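Local coordinates for protein Pre-mRNA-splicing factor SAD1 (Saccharomyces cerevisiae, PDB 4MSX) that promotes assembly of newly made U4 snRNA into the U4/U6 snRNP and is required for pre-mRNA splicing, its ubiquitin-protease fold being catalytically inactive, at residues Gln170-Asp173 with Arg177-Leu180; Asn181-Phe186 with Ile202-Pro207; Lys391-Thr396 with Leu470-Ile475. All coordinates share one frame; numbering follows the deposited sequence.

Interaction 1: Gln170-Asp173 with Arg177-Leu180; sequences QCFD and RTYL
Asp173 grips Arg177 at both the backbone and the side chain. Its OD1 accepts the backbone N of Arg177 at 2.8 Å, met from above the carboxylate plane, while OD2 turns its syn lone pair to NE of Arg177, 2.9 Å away, in a salt bridge; a weak bond from NH2 adds to it. Carboxylate and guanidinium are twisted 51° against each other. The bend of the arginine at chi3 (-70°) turns NE back toward OD2 of Asp173. The same two residues also join through the backbone, Asp173 N donating to Arg177 O at 3.0 Å, and the two chains run on as the antiparallel strands 170-172 and 178-180 of a beta hairpin, with Cys171 and Tyr179 as its hydrogen-bonded pair, Cys171 N donating to Tyr179 O at 2.7 Å. Cys171 O is held twice, by Tyr179 N and by the hydroxyl OG1 of Thr178 at 3.0 Å, the two donors coming from opposite faces of the carbonyl plane. On the face of Cys171 and Tyr179, Cys171 CB lies over the tyrosine ring in a CH-pi contact, 3.7 Å from the centroid, with SG more oblique. On the other face, Thr178 OG1 sits over the rim of the Phe172 ring, and Phe172 CE1 comes to 3.6 Å from Thr178 CB. Farther out, the tyrosine is anchored through its OH to Ser236 O and Leu239 N.

Interaction 2: Asn181-Phe186 with Ile202-Pro207; sequences NGFIGF and ISHMVP
His204 reaches across to both Gly182 and Phe183, and its side chain shows how one imidazole can serve a polar and an aromatic partner together. From CB, which points toward the 181-186 segment, CG is set anti to the carbonyl carbon (chi1 -75°), and the ring extends edge-first to its partners. ND1 passes 3.7 Å from Phe183 CZ. Next along the rim, CE1 stands over the centre of the phenylalanine ring, 3.4 Å above its plane, in a T-shaped pair whose planes meet at 87°. At the tip, NE2 donates to Gly182 O at 2.6 Å; the oxygen lies in the imidazole plane, whereas the nitrogen sits above the plane of the carbonyl. CD2, on the far side of NE2, stays 3.8 Å from the same oxygen. A leucine in place of His204 would probably leave Gly182 O without this donor and the Phe183 face without its edge-on partner. Trp235 also meets the imidazole, and Leu444 of strand 438-446 touches both side chains. Within the ubiquitin-specific protease fold, loop 181-183 is thereby joined to the break between helices 189-203 and 206-214 by an edge-to-face His-Phe pair plus a side-chain-to-backbone hydrogen bond.

Interaction 3: Lys391-Thr396 with Leu470-Ile475; sequences KNRNQT and LKETFI. With ACT (acetate ion), chain C.
Strand 472-480, in the large mixed sheet of the ubiquitin-specific protease fold, is joined here to the loop that leads into strand 397-399. One salt bridge carries the link: in the arginine conformer described, Arg393 NE donates to Glu472 OE1 at 2.8 Å, with an angle of 161° at the hydrogen. The acceptor uses its syn lone pair and lies close to the guanidinium plane, and the two flat groups are nearly coplanar, 30° apart. Both chains are outstretched, the arginine from CG to NE and the glutamate beyond CG, which stands anti to the backbone N (chi1 -168°). Gln395 runs beside the pair, its CD over one face of the guanidinium, offset toward the rim. Two waters also meet Glu472 OE1: one bridges it to Arg393 NH2, the other to Gln395 OE1, and both donate to Glu472 OE1, the second from 2.6 Å. Within the loop, Asn394 OD1 closes an Asx turn by accepting Thr396 N at 3.0 Å and takes Thr396 OG1 as well, while its ND2 binds an acetate ion, probably from the crystallisation liquor, and Pro328 O. The other glutamate oxygen, OE2, is bound by His419 ND1 of the adjoining strand. With OE1 met by this arginine conformer and two donating waters and OE2 by a histidine, the carboxylate is likely to be stabilised in its charged form.

In the fold
The three contacts follow one another along the chain without overlap. Interactions 1 and 2 are neighbours, their centres 15 Å apart: the hairpin of interaction 1 runs straight into the turn of interaction 2, and they touch where Cys171 SG lies 3.9 Å from Asn181 CB. Both also draw on the residues after helix 222-234, through Trp235 and Ser236. Interaction 3 lies farther off, about 32 Å from interaction 1 and 24 Å from interaction 2 between centres, where a loop meets the large mixed sheet. That sheet also reaches interaction 2, through Leu444 of strand 438-446. Interaction 2 thus joins hairpin to helices and interaction 3 loop to sheet, all away from the zinc site.

Interaction 1: Gln170-Asp173 with Arg177-Leu180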
ATOM      1  N   GLN A 170      -7.603  15.516  -9.321  1.00 40.30           N
ATOM      2  CA  GLN A 170      -6.343  16.256  -9.197  1.00 42.07           C
ATOM      3  C   GLN A 170      -6.381  17.208  -7.980  1.00 40.31           C
ATOM      4  O   GLN A 170      -7.343  17.929  -7.757  1.00 38.74           O
ATOM      5  CB  GLN A 170      -5.979  17.006 -10.493  1.00 46.36           C
ATOM      6  CG  GLN A 170      -5.703  16.068 -11.694  1.00 53.87           C
ATOM      7  CD  GLN A 170      -4.318  15.368 -11.682  1.00 50.00           C
ATOM      8  OE1 GLN A 170      -3.383  15.768 -10.968  1.00 54.26           O
ATOM      9  NE2 GLN A 170      -4.180  14.336 -12.525  1.00 54.45           N
ATOM     10  N   CYS A 171      -5.318  17.179  -7.199  1.00 39.08           N
ATOM     11  CA  CYS A 171      -5.258  17.898  -5.943  1.00 40.09           C
ATOM     12  C   CYS A 171      -3.969  18.670  -5.926  1.00 43.76           C
ATOM     13  O   CYS A 171      -3.114  18.464  -6.784  1.00 38.08           O
ATOM     14  CB  CYS A 171      -5.277  16.896  -4.781  1.00 34.35           C
ATOM     15  SG  CYS A 171      -6.837  16.008  -4.619  1.00 38.41           S
ATOM     16  N   PHE A 172      -3.789  19.524  -4.915  1.00 41.78           N
ATOM     17  CA  PHE A 172      -2.567  20.343  -4.796  1.00 45.12           C
ATOM     18  C   PHE A 172      -2.065  20.263  -3.374  1.00 37.45           C
ATOM     19  O   PHE A 172      -2.871  20.337  -2.446  1.00 37.84           O
ATOM     20  CB  PHE A 172      -2.860  21.815  -5.166  1.00 51.67           C
ATOM     21  CG  PHE A 172      -3.210  21.985  -6.611  1.00 54.21           C
ATOM     22  CD1 PHE A 172      -2.214  22.107  -7.569  1.00 57.77           C
ATOM     23  CD2 PHE A 172      -4.531  21.934  -7.017  1.00 57.40           C
ATOM     24  CE1 PHE A 172      -2.538  22.211  -8.930  1.00 59.13           C
ATOM     25  CE2 PHE A 172      -4.868  22.034  -8.370  1.00 68.16           C
ATOM     26  CZ  PHE A 172      -3.868  22.172  -9.326  1.00 60.00           C
ATOM     27  N   ASP A 173      -0.761  20.074  -3.188  1.00 38.58           N
ATOM     28  CA  ASP A 173      -0.245  20.051  -1.835  1.00 37.25           C
ATOM     29  C   ASP A 173       0.095  21.507  -1.432  1.00 45.99           C
ATOM     30  O   ASP A 173      -0.186  22.438  -2.186  1.00 42.08           O
ATOM     31  CB  ASP A 173       0.939  19.079  -1.660  1.00 33.42           C
ATOM     32  CG  ASP A 173       2.227  19.541  -2.349  1.00 40.21           C
ATOM     33  OD1 ASP A 173       2.262  20.648  -2.921  1.00 43.33           O
ATOM     34  OD2 ASP A 173       3.235  18.772  -2.296  1.00 41.65           O
ATOM     35  N   ARG A 177       2.339  21.591  -5.594  1.00 48.25           N
ATOM     36  CA  ARG A 177       2.612  20.465  -6.494  1.00 48.29           C
ATOM     37  C   ARG A 177       1.312  19.654  -6.689  1.00 56.27           C
ATOM     38  O   ARG A 177       0.645  19.311  -5.711  1.00 42.99           O
ATOM     39  CB  ARG A 177       3.722  19.597  -5.937  1.00 49.52           C
ATOM     40  CG  ARG A 177       5.058  20.328  -5.846  1.00 55.65           C
ATOM     41  CD  ARG A 177       6.093  19.506  -5.082  1.00 54.67           C
ATOM     42  NE  ARG A 177       5.753  19.434  -3.663  1.00 58.84           N
ATOM     43  CZ  ARG A 177       6.557  18.961  -2.713  1.00 57.28           C
ATOM     44  NH1 ARG A 177       7.769  18.492  -3.018  1.00 65.07           N
ATOM     45  NH2 ARG A 177       6.145  18.947  -1.450  1.00 50.27           N
ATOM     46  N   THR A 178       0.912  19.385  -7.938  1.00 50.05           N
ATOM     47  CA  THR A 178      -0.378  18.713  -8.161  1.00 47.38           C
ATOM     48  C   THR A 178      -0.174  17.198  -8.014  1.00 42.35           C
ATOM     49  O   THR A 178       0.940  16.715  -8.216  1.00 43.41           O
ATOM     50  CB  THR A 178      -0.978  19.062  -9.562  1.00 53.59           C
ATOM     51  OG1 THR A 178      -2.326  18.553  -9.679  1.00 56.70           O
ATOM     52  CG2 THR A 178      -0.103  18.489 -10.653  1.00 43.62           C
ATOM     53  N   TYR A 179      -1.228  16.457  -7.648  1.00 36.14           N
ATOM     54  CA  TYR A 179      -1.121  15.001  -7.579  1.00 38.36           C
ATOM     55  C   TYR A 179      -2.523  14.483  -7.748  1.00 34.33           C
ATOM     56  O   TYR A 179      -3.488  15.232  -7.547  1.00 35.42           O
ATOM     57  CB  TYR A 179      -0.529  14.509  -6.248  1.00 32.90           C
ATOM     58  CG  TYR A 179      -1.381  14.834  -5.024  1.00 29.18           C
ATOM     59  CD1 TYR A 179      -1.302  16.081  -4.408  1.00 33.06           C
ATOM     60  CD2 TYR A 179      -2.259  13.879  -4.475  1.00 29.36           C
ATOM     61  CE1 TYR A 179      -2.063  16.368  -3.262  1.00 34.09           C
ATOM     62  CE2 TYR A 179      -3.030  14.162  -3.351  1.00 30.52           C
ATOM     63  CZ  TYR A 179      -2.909  15.408  -2.740  1.00 30.97           C
ATOM     64  OH  TYR A 179      -3.678  15.689  -1.654  1.00 30.92           O
ATOM     65  N   LEU A 180      -2.649  13.220  -8.168  1.00 32.92           N
ATOM     66  CA  LEU A 180      -3.949  12.580  -8.263  1.00 27.54           C
ATOM     67  C   LEU A 180      -4.142  11.802  -6.965  1.00 28.99           C
ATOM     68  O   LEU A 180      -3.317  10.922  -6.670  1.00 29.00           O
ATOM     69  CB  LEU A 180      -3.927  11.633  -9.515  1.00 31.97           C
ATOM     70  CG  LEU A 180      -5.189  10.870  -9.887  1.00 35.98           C
ATOM     71  CD1 LEU A 180      -6.292  11.855 -10.277  1.00 37.29           C
ATOM     72  CD2 LEU A 180      -4.917   9.869 -11.074  1.00 31.95           C
TER

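Interaction 2: Asn181-Phe186 with Ile202-Pro207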
ATOM      1  N   ASN A 181      -5.195  12.072  -6.189  1.00 28.69           N
ATOM      2  CA  ASN A 181      -5.241  11.515  -4.831  1.00 27.74           C
ATOM      3  C   ASN A 181      -5.412   9.985  -4.925  1.00 31.09           C
ATOM      4  O   ASN A 181      -6.059   9.495  -5.851  1.00 29.77           O
ATOM      5  CB  ASN A 181      -6.288  12.162  -3.910  1.00 27.55           C
ATOM      6  CG  ASN A 181      -7.751  11.790  -4.255  1.00 32.42           C
ATOM      7  OD1 ASN A 181      -8.196  11.956  -5.392  1.00 33.54           O
ATOM      8  ND2 ASN A 181      -8.474  11.261  -3.285  1.00 30.45           N
ATOM      9  N   GLY A 182      -4.758   9.259  -4.018  1.00 29.19           N
ATOM     10  CA  GLY A 182      -4.677   7.791  -4.082  1.00 23.01           C
ATOM     11  C   GLY A 182      -3.499   7.317  -4.918  1.00 25.92           C
ATOM     12  O   GLY A 182      -3.032   6.192  -4.725  1.00 27.29           O
ATOM     13  N   PHE A 183      -3.019   8.139  -5.836  1.00 25.61           N
ATOM     14  CA  PHE A 183      -1.956   7.711  -6.766  1.00 26.96           C
ATOM     15  C   PHE A 183      -0.644   8.432  -6.432  1.00 30.39           C
ATOM     16  O   PHE A 183      -0.104   9.186  -7.252  1.00 30.73           O
ATOM     17  CB  PHE A 183      -2.383   7.990  -8.230  1.00 30.32           C
ATOM     18  CG  PHE A 183      -3.513   7.123  -8.674  1.00 32.26           C
ATOM     19  CD1 PHE A 183      -4.824   7.374  -8.222  1.00 29.83           C
ATOM     20  CD2 PHE A 183      -3.282   6.048  -9.514  1.00 30.31           C
ATOM     21  CE1 PHE A 183      -5.883   6.580  -8.598  1.00 29.69           C
ATOM     22  CE2 PHE A 183      -4.298   5.246  -9.915  1.00 28.70           C
ATOM     23  CZ  PHE A 183      -5.647   5.513  -9.441  1.00 27.46           C
ATOM     24  N   ILE A 184      -0.161   8.252  -5.208  1.00 26.83           N
ATOM     25  CA  ILE A 184       0.999   8.992  -4.739  0.57 30.70           C
ATOM     26  C   ILE A 184       2.119   8.019  -4.354  1.00 31.88           C
ATOM     27  O   ILE A 184       1.869   6.832  -4.154  1.00 28.80           O
ATOM     28  CB  ILE A 184       0.666   9.866  -3.515  0.57 34.32           C
ATOM     29  CG1 ILE A 184       0.155   9.001  -2.365  0.57 32.52           C
ATOM     30  CG2 ILE A 184      -0.382  10.933  -3.865  0.57 34.49           C
ATOM     31  CD1 ILE A 184      -0.098   9.782  -1.113  0.57 33.89           C
ATOM     32  N   GLY A 185       3.331   8.556  -4.263  1.00 30.97           N
ATOM     33  CA  GLY A 185       4.497   7.802  -3.903  1.00 32.64           C
ATOM     34  C   GLY A 185       4.936   8.048  -2.467  1.00 28.23           C
ATOM     35  O   GLY A 185       4.222   8.699  -1.625  1.00 28.22           O
ATOM     36  N   PHE A 186       6.124   7.497  -2.189  1.00 25.02           N
ATOM     37  CA  PHE A 186       6.574   7.296  -0.833  1.00 28.61           C
ATOM     38  C   PHE A 186       8.080   7.554  -0.807  1.00 30.49           C
ATOM     39  O   PHE A 186       8.802   7.206  -1.771  1.00 27.73           O
ATOM     40  CB  PHE A 186       6.364   5.844  -0.365  1.00 26.67           C
ATOM     41  CG  PHE A 186       4.908   5.400  -0.294  1.00 27.37           C
ATOM     42  CD1 PHE A 186       4.271   4.942  -1.442  1.00 30.89           C
ATOM     43  CD2 PHE A 186       4.225   5.418   0.918  1.00 23.86           C
ATOM     44  CE1 PHE A 186       2.947   4.532  -1.423  1.00 31.56           C
ATOM     45  CE2 PHE A 186       2.864   4.996   0.968  1.00 27.51           C
ATOM     46  CZ  PHE A 186       2.250   4.535  -0.214  1.00 29.12           C
ATOM     47  N   ILE A 202      -3.418  -2.888  -2.029  1.00 23.34           N
ATOM     48  CA  ILE A 202      -4.576  -3.120  -1.202  0.57 28.10           C
ATOM     49  C   ILE A 202      -5.432  -1.843  -1.063  1.00 31.02           C
ATOM     50  O   ILE A 202      -6.663  -1.932  -1.005  1.00 30.49           O
ATOM     51  CB  ILE A 202      -4.206  -3.724   0.141  0.57 30.31           C
ATOM     52  CG1 ILE A 202      -5.462  -4.336   0.772  0.57 31.11           C
ATOM     53  CG2 ILE A 202      -3.509  -2.697   1.045  0.57 25.12           C
ATOM     54  CD1 ILE A 202      -5.210  -4.963   2.142  0.57 33.19           C
ATOM     55  N   SER A 203      -4.813  -0.660  -1.066  1.00 25.53           N
ATOM     56  CA  SER A 203      -5.559   0.596  -0.988  0.53 27.15           C
ATOM     57  C   SER A 203      -6.369   0.893  -2.250  1.00 27.76           C
ATOM     58  O   SER A 203      -7.261   1.751  -2.229  1.00 27.88           O
ATOM     59  CB  SER A 203      -4.597   1.760  -0.726  0.53 24.08           C
ATOM     60  OG  SER A 203      -4.068   1.648   0.573  0.53 26.58           O
ATOM     61  N   HIS A 204      -6.043   0.203  -3.352  1.00 23.58           N
ATOM     62  CA  HIS A 204      -6.743   0.422  -4.615  1.00 26.96           C
ATOM     63  C   HIS A 204      -7.791  -0.666  -4.913  1.00 35.68           C
ATOM     64  O   HIS A 204      -8.392  -0.638  -5.977  1.00 35.54           O
ATOM     65  CB  HIS A 204      -5.749   0.640  -5.797  1.00 26.72           C
ATOM     66  CG  HIS A 204      -5.129   2.006  -5.758  1.00 32.31           C
ATOM     67  ND1 HIS A 204      -5.351   2.969  -6.726  1.00 28.96           N
ATOM     68  CD2 HIS A 204      -4.407   2.619  -4.777  1.00 24.70           C
ATOM     69  CE1 HIS A 204      -4.735   4.090  -6.384  1.00 32.63           C
ATOM     70  NE2 HIS A 204      -4.140   3.899  -5.211  1.00 28.16           N
ATOM     71  N   MET A 205      -7.990  -1.609  -3.991  1.00 31.65           N
ATOM     72  CA  MET A 205      -9.105  -2.586  -4.106  1.00 33.20           C
ATOM     73  C   MET A 205     -10.327  -1.961  -3.466  1.00 34.04           C
ATOM     74  O   MET A 205     -10.453  -1.919  -2.245  1.00 29.32           O
ATOM     75  CB  MET A 205      -8.796  -3.877  -3.373  1.00 28.26           C
ATOM     76  CG  MET A 205      -7.669  -4.611  -4.085  1.00 38.10           C
ATOM     77  SD  MET A 205      -7.093  -6.030  -3.141  1.00 43.96           S
ATOM     78  CE  MET A 205      -5.882  -6.612  -4.337  1.00 52.58           C
ATOM     79  N   VAL A 206     -11.215  -1.446  -4.291  1.00 29.08           N
ATOM     80  CA  VAL A 206     -12.244  -0.535  -3.766  1.00 29.29           C
ATOM     81  C   VAL A 206     -13.000  -0.956  -2.481  1.00 32.11           C
ATOM     82  O   VAL A 206     -13.191  -0.144  -1.588  1.00 35.44           O
ATOM     83  CB  VAL A 206     -13.186  -0.080  -4.892  1.00 37.73           C
ATOM     84  CG1 VAL A 206     -14.411   0.626  -4.324  1.00 39.89           C
ATOM     85  CG2 VAL A 206     -12.410   0.889  -5.814  1.00 48.34           C
ATOM     86  N   PRO A 207     -13.408  -2.216  -2.360  1.00 34.77           N
ATOM     87  CA  PRO A 207     -14.194  -2.655  -1.186  1.00 35.62           C
ATOM     88  C   PRO A 207     -13.383  -2.684   0.077  1.00 37.32           C
ATOM     89  O   PRO A 207     -13.898  -2.515   1.191  1.00 33.43           O
ATOM     90  CB  PRO A 207     -14.602  -4.103  -1.519  1.00 39.88           C
ATOM     91  CG  PRO A 207     -14.260  -4.308  -3.000  1.00 42.99           C
ATOM     92  CD  PRO A 207     -13.311  -3.235  -3.432  1.00 40.25           C
TER

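Interaction 3: Lys391-Thr396 with Leu470-Ile475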
ATOM      1  N   LYS A 391      20.018 -12.202 -10.015  1.00 37.87           N
ATOM      2  CA  LYS A 391      20.709 -12.234 -11.314  1.00 35.36           C
ATOM      3  C   LYS A 391      20.235 -13.364 -12.232  1.00 30.29           C
ATOM      4  O   LYS A 391      20.128 -13.196 -13.448  1.00 34.72           O
ATOM      5  CB  LYS A 391      22.221 -12.425 -11.096  1.00 45.33           C
ATOM      6  CG  LYS A 391      23.019 -12.308 -12.364  1.00 44.86           C
ATOM      7  CD  LYS A 391      24.527 -12.203 -12.015  1.00 63.73           C
ATOM      8  CE  LYS A 391      25.366 -11.770 -13.225  1.00 74.36           C
ATOM      9  NZ  LYS A 391      26.791 -11.417 -12.863  1.00 76.61           N
ATOM     10  N   ASN A 392      20.001 -14.545 -11.644  1.00 29.02           N
ATOM     11  CA  ASN A 392      19.608 -15.719 -12.415  1.00 34.66           C
ATOM     12  C   ASN A 392      18.090 -15.899 -12.582  1.00 36.96           C
ATOM     13  O   ASN A 392      17.623 -16.991 -12.914  1.00 29.08           O
ATOM     14  CB  ASN A 392      20.219 -16.953 -11.747  1.00 35.47           C
ATOM     15  CG  ASN A 392      21.729 -16.958 -11.907  1.00 39.47           C
ATOM     16  OD1 ASN A 392      22.209 -16.669 -12.996  1.00 40.94           O
ATOM     17  ND2 ASN A 392      22.455 -17.132 -10.815  1.00 39.54           N
ATOM     18  N   ARG A 393      17.338 -14.826 -12.360  1.00 31.78           N
ATOM     19  CA  ARG A 393      15.870 -14.901 -12.392  0.87 31.74           C
ATOM     20  C   ARG A 393      15.333 -15.185 -13.806  1.00 34.55           C
ATOM     21  O   ARG A 393      16.015 -14.968 -14.823  1.00 30.34           O
ATOM     22  CB  ARG A 393      15.253 -13.574 -11.904  0.87 31.58           C
ATOM     23  CG  ARG A 393      15.379 -12.458 -12.928  0.87 32.67           C
ATOM     24  CD  ARG A 393      15.057 -11.058 -12.297  0.87 31.28           C
ATOM     25  NE  ARG A 393      15.213  -9.985 -13.278  0.87 30.40           N
ATOM     26  CZ  ARG A 393      16.393  -9.475 -13.634  0.87 37.98           C
ATOM     27  NH1 ARG A 393      17.538  -9.914 -13.073  0.87 36.29           N
ATOM     28  NH2 ARG A 393      16.426  -8.512 -14.527  0.87 39.65           N
ATOM     29  N   ASN A 394      14.095 -15.669 -13.863  1.00 27.70           N
ATOM     30  CA  ASN A 394      13.485 -16.018 -15.138  1.00 27.19           C
ATOM     31  C   ASN A 394      12.998 -14.740 -15.839  1.00 34.64           C
ATOM     32  O   ASN A 394      11.993 -14.114 -15.412  1.00 29.78           O
ATOM     33  CB  ASN A 394      12.330 -17.005 -14.901  1.00 30.55           C
ATOM     34  CG  ASN A 394      11.749 -17.550 -16.197  1.00 32.61           C
ATOM     35  OD1 ASN A 394      11.575 -16.814 -17.152  1.00 29.97           O
ATOM     36  ND2 ASN A 394      11.464 -18.846 -16.225  1.00 30.36           N
ATOM     37  N   GLN A 395      13.683 -14.336 -16.914  1.00 31.67           N
ATOM     38  CA  GLN A 395      13.329 -13.075 -17.575  1.00 27.83           C
ATOM     39  C   GLN A 395      12.462 -13.230 -18.830  1.00 34.37           C
ATOM     40  O   GLN A 395      12.457 -12.347 -19.693  1.00 31.81           O
ATOM     41  CB  GLN A 395      14.576 -12.258 -17.891  1.00 29.95           C
ATOM     42  CG  GLN A 395      15.407 -11.978 -16.649  1.00 33.45           C
ATOM     43  CD  GLN A 395      16.541 -11.006 -16.958  1.00 38.70           C
ATOM     44  OE1 GLN A 395      16.294  -9.938 -17.512  1.00 37.68           O
ATOM     45  NE2 GLN A 395      17.792 -11.411 -16.669  1.00 39.20           N
ATOM     46  N   THR A 396      11.686 -14.314 -18.887  1.00 28.78           N
ATOM     47  CA  THR A 396      10.755 -14.534 -19.998  1.00 30.87           C
ATOM     48  C   THR A 396       9.845 -13.325 -20.118  1.00 38.70           C
ATOM     49  O   THR A 396       9.301 -12.817 -19.111  1.00 31.89           O
ATOM     50  CB  THR A 396       9.914 -15.824 -19.799  1.00 35.11           C
ATOM     51  OG1 THR A 396      10.785 -16.955 -19.644  1.00 30.90           O
ATOM     52  CG2 THR A 396       8.983 -16.060 -20.952  1.00 35.93           C
ATOM     53  N   LEU A 470       6.119  -4.365 -21.443  1.00 35.56           N
ATOM     54  CA  LEU A 470       7.570  -4.393 -21.739  1.00 29.13           C
ATOM     55  C   LEU A 470       8.475  -4.465 -20.506  1.00 40.86           C
ATOM     56  O   LEU A 470       9.612  -4.883 -20.618  1.00 38.07           O
ATOM     57  CB  LEU A 470       7.971  -3.165 -22.549  1.00 35.86           C
ATOM     58  CG  LEU A 470       7.347  -3.218 -23.954  1.00 37.33           C
ATOM     59  CD1 LEU A 470       7.675  -1.933 -24.634  1.00 39.09           C
ATOM     60  CD2 LEU A 470       7.948  -4.440 -24.711  1.00 37.77           C
ATOM     61  N   LYS A 471       7.977  -4.057 -19.344  1.00 32.81           N
ATOM     62  CA  LYS A 471       8.781  -4.187 -18.105  1.00 30.71           C
ATOM     63  C   LYS A 471       8.499  -5.526 -17.454  1.00 29.15           C
ATOM     64  O   LYS A 471       7.470  -6.190 -17.769  1.00 31.68           O
ATOM     65  CB  LYS A 471       8.394  -3.043 -17.133  1.00 36.87           C
ATOM     66  CG  LYS A 471       8.782  -1.680 -17.695  1.00 48.92           C
ATOM     67  CD  LYS A 471       8.859  -0.601 -16.612  1.00 57.62           C
ATOM     68  CE  LYS A 471       9.367   0.733 -17.184  1.00 71.05           C
ATOM     69  NZ  LYS A 471       9.222   1.904 -16.226  1.00 56.87           N
ATOM     70  N   GLU A 472       9.354  -5.915 -16.516  1.00 30.52           N
ATOM     71  CA  GLU A 472       9.232  -7.252 -15.954  1.00 31.34           C
ATOM     72  C   GLU A 472       8.116  -7.343 -14.885  1.00 33.05           C
ATOM     73  O   GLU A 472       8.372  -7.035 -13.702  1.00 30.85           O
ATOM     74  CB  GLU A 472      10.549  -7.624 -15.333  1.00 27.72           C
ATOM     75  CG  GLU A 472      10.658  -9.092 -14.960  1.00 32.94           C
ATOM     76  CD  GLU A 472      11.975  -9.436 -14.254  1.00 42.79           C
ATOM     77  OE1 GLU A 472      13.043  -9.322 -14.893  1.00 42.17           O
ATOM     78  OE2 GLU A 472      11.953  -9.831 -13.055  1.00 38.64           O
ATOM     79  N   THR A 473       6.942  -7.822 -15.292  1.00 29.79           N
ATOM     80  CA  THR A 473       5.800  -7.952 -14.392  1.00 27.41           C
ATOM     81  C   THR A 473       6.067  -9.049 -13.345  1.00 27.24           C
ATOM     82  O   THR A 473       6.627 -10.136 -13.640  1.00 23.63           O
ATOM     83  CB  THR A 473       4.464  -8.219 -15.156  1.00 29.24           C
ATOM     84  OG1 THR A 473       3.408  -8.244 -14.204  1.00 26.63           O
ATOM     85  CG2 THR A 473       4.501  -9.594 -15.915  1.00 26.07           C
ATOM     86  N   PHE A 474       5.724  -8.750 -12.093  1.00 24.75           N
ATOM     87  CA  PHE A 474       5.917  -9.710 -11.000  1.00 21.38           C
ATOM     88  C   PHE A 474       4.566 -10.071 -10.357  1.00 25.04           C
ATOM     89  O   PHE A 474       4.295 -11.241 -10.097  1.00 25.04           O
ATOM     90  CB  PHE A 474       6.836  -9.076  -9.930  1.00 23.16           C
ATOM     91  CG  PHE A 474       7.131  -9.979  -8.758  1.00 26.99           C
ATOM     92  CD1 PHE A 474       7.880 -11.143  -8.925  1.00 27.89           C
ATOM     93  CD2 PHE A 474       6.710  -9.626  -7.470  1.00 26.41           C
ATOM     94  CE1 PHE A 474       8.165 -11.972  -7.847  1.00 29.76           C
ATOM     95  CE2 PHE A 474       7.001 -10.460  -6.379  1.00 25.88           C
ATOM     96  CZ  PHE A 474       7.729 -11.612  -6.548  1.00 23.97           C
ATOM     97  N   ILE A 475       3.751  -9.054 -10.028  1.00 22.31           N
ATOM     98  CA  ILE A 475       2.420  -9.272  -9.500  0.60 22.23           C
ATOM     99  C   ILE A 475       1.412  -8.413 -10.253  1.00 23.16           C
ATOM    100  O   ILE A 475       1.694  -7.263 -10.575  1.00 26.66           O
ATOM    101  CB  ILE A 475       2.344  -8.817  -7.980  0.60 24.23           C
ATOM    102  CG1 ILE A 475       2.844  -9.929  -7.076  0.60 27.81           C
ATOM    103  CG2 ILE A 475       0.902  -8.432  -7.593  0.60 26.88           C
ATOM    104  CD1 ILE A 475       3.123  -9.397  -5.664  0.60 28.49           C
TER
HETATM  105  C   ACT C 502      12.585 -19.774 -12.421  1.00 53.17           C
HETATM  106  O   ACT C 502      11.921 -19.871 -11.339  1.00 52.01           O
HETATM  107  OXT ACT C 502      12.060 -20.223 -13.527  1.00 51.38           O
HETATM  108  CH3 ACT C 502      13.946 -19.117 -12.345  1.00 37.80           C
HETATM  109  O   HOH W   1      13.943  -6.534 -14.438  1.00 47.12           O
HETATM  110  O   HOH W   2      13.588  -8.912 -17.419  1.00 39.78           O